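Local coordinates for hypothetical protein yxiM (Bacillus subtilis, PDB 2O14) that is of unknown function but belongs to the GDSL lipolytic family and probably hydrolyses esters with a serine nucleophile, at residues Phe234-Gly239 and Glu256-Met261. Numbering follows the deposited sequence.
Sequences FMLQLG and EVMRDM
L238 and M258 have the nearest CA atoms of strand-and-loop segment 234-239 and helical segment 256-261, 9.0 Å apart. No hydrogen bond crosses this gap. It is filled by apolar side chains, and 212 Å² of surface is buried over both sides. Two selenomethionines reach across from the helix. M258 starts out along the flank of the helix, but bends at both chi2 (-78°) and chi3 (-79°) go with a return toward the strand that sets M258 SE 3.5 Å from L236 CD1. The placement of M258 CE is doubtful, since its modelled 3.2 Å from L236 CD1 is too short for two carbons. The CA-CB bond of M261 is directed at the strand; its chain stays extended at chi2 (-157°) and turns only at chi3, which carries M261 CE to 4.2 Å from L238 CD1. These two side chains meet at roughly a right angle. The strand order 2-1-3-4-5, all parallel, is the sheet of an SGNH-hydrolase fold, and the contact lies inside its beta-alpha-beta unit 233-237, 251-266, 271-275, between the central strand and the crossover helix. F234 also faces the helix, although its ring atom CE2 stops 4.7 Å short of M261 CB; CB of L236 sits 3.8 Å above one face of the F234 ring, near the rim. Helix 212-217 packs against M261, while L304 of helix 298-307 touches M258. Past the strand, G239 begins the G-x-N-D sequence whose asparagine, in relatives, helps form the oxyanion hole; the side chain of L238 lies about 9 Å from that of S171, the nucleophile by similarity.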
ATOM      1  N   PHE A 234      -1.107  -8.993   9.477  1.00 23.06           N
ATOM      2  CA  PHE A 234      -0.090  -8.036   9.062  1.00 22.29           C
ATOM      3  C   PHE A 234       0.920  -8.890   8.308  1.00 23.03           C
ATOM      4  O   PHE A 234       1.699  -9.620   8.918  1.00 23.48           O
ATOM      5  CB  PHE A 234       0.574  -7.373  10.271  1.00 20.67           C
ATOM      6  CG  PHE A 234       1.757  -6.503   9.918  1.00 21.17           C
ATOM      7  CD1 PHE A 234       1.746  -5.707   8.770  1.00 18.77           C
ATOM      8  CD2 PHE A 234       2.870  -6.448  10.757  1.00 20.48           C
ATOM      9  CE1 PHE A 234       2.826  -4.864   8.463  1.00 21.05           C
ATOM     10  CE2 PHE A 234       3.956  -5.607  10.461  1.00 22.40           C
ATOM     11  CZ  PHE A 234       3.930  -4.814   9.311  1.00 22.00           C
HETATM   12  N   MSE A 235       0.877  -8.823   6.983  1.00 19.93           N
HETATM   13  CA  MSE A 235       1.786  -9.598   6.148  1.00 22.94           C
HETATM   14  C   MSE A 235       2.981  -8.716   5.843  1.00 21.62           C
HETATM   15  O   MSE A 235       2.877  -7.745   5.090  1.00 20.73           O
HETATM   16  CB  MSE A 235       1.074 -10.014   4.869  1.00 46.09           C
HETATM   17  CG  MSE A 235       1.811 -11.053   4.066  1.00 58.73           C
HETATM   18 SE   MSE A 235       0.558 -12.115   3.065  1.00 76.43          SE
HETATM   19  CE  MSE A 235       0.511 -13.667   4.217  1.00 70.13           C
ATOM     20  N   LEU A 236       4.119  -9.066   6.438  1.00 24.03           N
ATOM     21  CA  LEU A 236       5.337  -8.275   6.306  1.00 23.12           C
ATOM     22  C   LEU A 236       6.520  -8.998   5.648  1.00 22.89           C
ATOM     23  O   LEU A 236       6.881 -10.112   6.034  1.00 20.95           O
ATOM     24  CB  LEU A 236       5.721  -7.773   7.711  1.00 24.06           C
ATOM     25  CG  LEU A 236       6.823  -6.748   8.014  1.00 26.05           C
ATOM     26  CD1 LEU A 236       8.167  -7.417   7.949  1.00 27.56           C
ATOM     27  CD2 LEU A 236       6.745  -5.582   7.049  1.00 24.15           C
ATOM     28  N   GLN A 237       7.107  -8.362   4.637  1.00 26.29           N
ATOM     29  CA  GLN A 237       8.273  -8.915   3.952  1.00 26.14           C
ATOM     30  C   GLN A 237       9.280  -7.812   3.646  1.00 26.21           C
ATOM     31  O   GLN A 237       9.097  -7.028   2.710  1.00 24.42           O
ATOM     32  CB  GLN A 237       7.900  -9.616   2.643  1.00 21.89           C
ATOM     33  CG  GLN A 237       9.140 -10.152   1.904  1.00 21.64           C
ATOM     34  CD  GLN A 237       8.826 -10.828   0.583  1.00 21.84           C
ATOM     35  OE1 GLN A 237       8.135 -11.845   0.545  1.00 21.76           O
ATOM     36  NE2 GLN A 237       9.340 -10.266  -0.509  1.00 19.80           N
ATOM     37  N   LEU A 238      10.335  -7.759   4.450  1.00 21.13           N
ATOM     38  CA  LEU A 238      11.398  -6.778   4.277  1.00 21.32           C
ATOM     39  C   LEU A 238      12.717  -7.510   4.466  1.00 21.36           C
ATOM     40  O   LEU A 238      12.735  -8.665   4.894  1.00 21.26           O
ATOM     41  CB  LEU A 238      11.263  -5.649   5.309  1.00 21.50           C
ATOM     42  CG  LEU A 238      10.074  -4.696   5.139  1.00 19.19           C
ATOM     43  CD1 LEU A 238       9.921  -3.831   6.380  1.00 21.25           C
ATOM     44  CD2 LEU A 238      10.282  -3.826   3.904  1.00 19.18           C
ATOM     45  N   GLY A 239      13.820  -6.847   4.139  1.00 25.17           N
ATOM     46  CA  GLY A 239      15.120  -7.473   4.286  1.00 24.43           C
ATOM     47  C   GLY A 239      16.010  -7.251   3.078  1.00 25.82           C
ATOM     48  O   GLY A 239      17.240  -7.300   3.183  1.00 24.28           O
ATOM     49  N   GLU A 256      15.883  -6.154  15.688  1.00 27.93           N
ATOM     50  CA  GLU A 256      15.293  -5.394  16.797  1.00 28.65           C
ATOM     51  C   GLU A 256      14.065  -4.589  16.370  1.00 26.72           C
ATOM     52  O   GLU A 256      13.041  -4.596  17.050  1.00 25.50           O
ATOM     53  CB  GLU A 256      16.307  -4.411  17.374  1.00 63.09           C
ATOM     54  CG  GLU A 256      17.533  -5.016  18.017  1.00 71.80           C
ATOM     55  CD  GLU A 256      18.553  -3.946  18.391  1.00 77.39           C
ATOM     56  OE1 GLU A 256      18.160  -2.951  19.045  1.00 80.17           O
ATOM     57  OE2 GLU A 256      19.744  -4.094  18.032  1.00 79.24           O
ATOM     58  N   VAL A 257      14.196  -3.872  15.258  1.00 20.51           N
ATOM     59  CA  VAL A 257      13.115  -3.053  14.726  1.00 19.62           C
ATOM     60  C   VAL A 257      11.942  -3.932  14.330  1.00 20.30           C
ATOM     61  O   VAL A 257      10.785  -3.622  14.628  1.00 19.31           O
ATOM     62  CB  VAL A 257      13.575  -2.262  13.486  1.00 21.57           C
ATOM     63  CG1 VAL A 257      12.385  -1.554  12.848  1.00 20.72           C
ATOM     64  CG2 VAL A 257      14.643  -1.259  13.885  1.00 21.08           C
HETATM   65  N   MSE A 258      12.255  -5.026  13.644  1.00 26.10           N
HETATM   66  CA  MSE A 258      11.242  -5.976  13.202  1.00 28.69           C
HETATM   67  C   MSE A 258      10.490  -6.531  14.404  1.00 28.42           C
HETATM   68  O   MSE A 258       9.266  -6.635  14.380  1.00 29.04           O
HETATM   69  CB  MSE A 258      11.903  -7.119  12.429  1.00 30.82           C
HETATM   70  CG  MSE A 258      12.460  -6.711  11.075  1.00 35.22           C
HETATM   71 SE   MSE A 258      11.064  -6.546   9.729  1.00 44.94          SE
HETATM   72  CE  MSE A 258      10.844  -8.442   9.346  1.00 38.64           C
ATOM     73  N   ARG A 259      11.231  -6.875  15.453  1.00 27.27           N
ATOM     74  CA  ARG A 259      10.644  -7.422  16.674  1.00 27.64           C
ATOM     75  C   ARG A 259       9.631  -6.451  17.270  1.00 27.55           C
ATOM     76  O   ARG A 259       8.534  -6.844  17.663  1.00 27.46           O
ATOM     77  CB  ARG A 259      11.739  -7.701  17.706  1.00 29.72           C
ATOM     78  CG  ARG A 259      11.254  -8.408  18.966  1.00 31.36           C
ATOM     79  CD  ARG A 259      12.345  -8.426  20.025  1.00 32.09           C
ATOM     80  NE  ARG A 259      13.596  -8.984  19.522  1.00 34.48           N
ATOM     81  CZ  ARG A 259      13.783 -10.267  19.223  1.00 35.14           C
ATOM     82  NH1 ARG A 259      12.798 -11.142  19.377  1.00 35.59           N
ATOM     83  NH2 ARG A 259      14.959 -10.675  18.765  1.00 36.13           N
ATOM     84  N   ASP A 260      10.011  -5.178  17.333  1.00 28.52           N
ATOM     85  CA  ASP A 260       9.151  -4.141  17.886  1.00 27.79           C
ATOM     86  C   ASP A 260       7.848  -4.001  17.109  1.00 27.75           C
ATOM     87  O   ASP A 260       6.773  -3.926  17.707  1.00 26.72           O
ATOM     88  CB  ASP A 260       9.886  -2.804  17.896  1.00 37.02           C
ATOM     89  CG  ASP A 260       9.072  -1.703  18.531  1.00 40.50           C
ATOM     90  OD1 ASP A 260       8.797  -1.782  19.749  1.00 43.57           O
ATOM     91  OD2 ASP A 260       8.699  -0.760  17.807  1.00 42.61           O
HETATM   92  N   MSE A 261       7.939  -3.963  15.783  1.00 20.78           N
HETATM   93  CA  MSE A 261       6.743  -3.837  14.954  1.00 22.08           C
HETATM   94  C   MSE A 261       5.791  -4.998  15.208  1.00 21.00           C
HETATM   95  O   MSE A 261       4.584  -4.803  15.337  1.00 20.78           O
HETATM   96  CB  MSE A 261       7.105  -3.807  13.467  1.00 30.36           C
HETATM   97  CG  MSE A 261       7.877  -2.579  13.033  1.00 34.39           C
HETATM   98 SE   MSE A 261       7.682  -2.261  11.131  1.00 44.54          SE
HETATM   99  CE  MSE A 261       9.127  -3.371  10.466  1.00 36.07           C
TER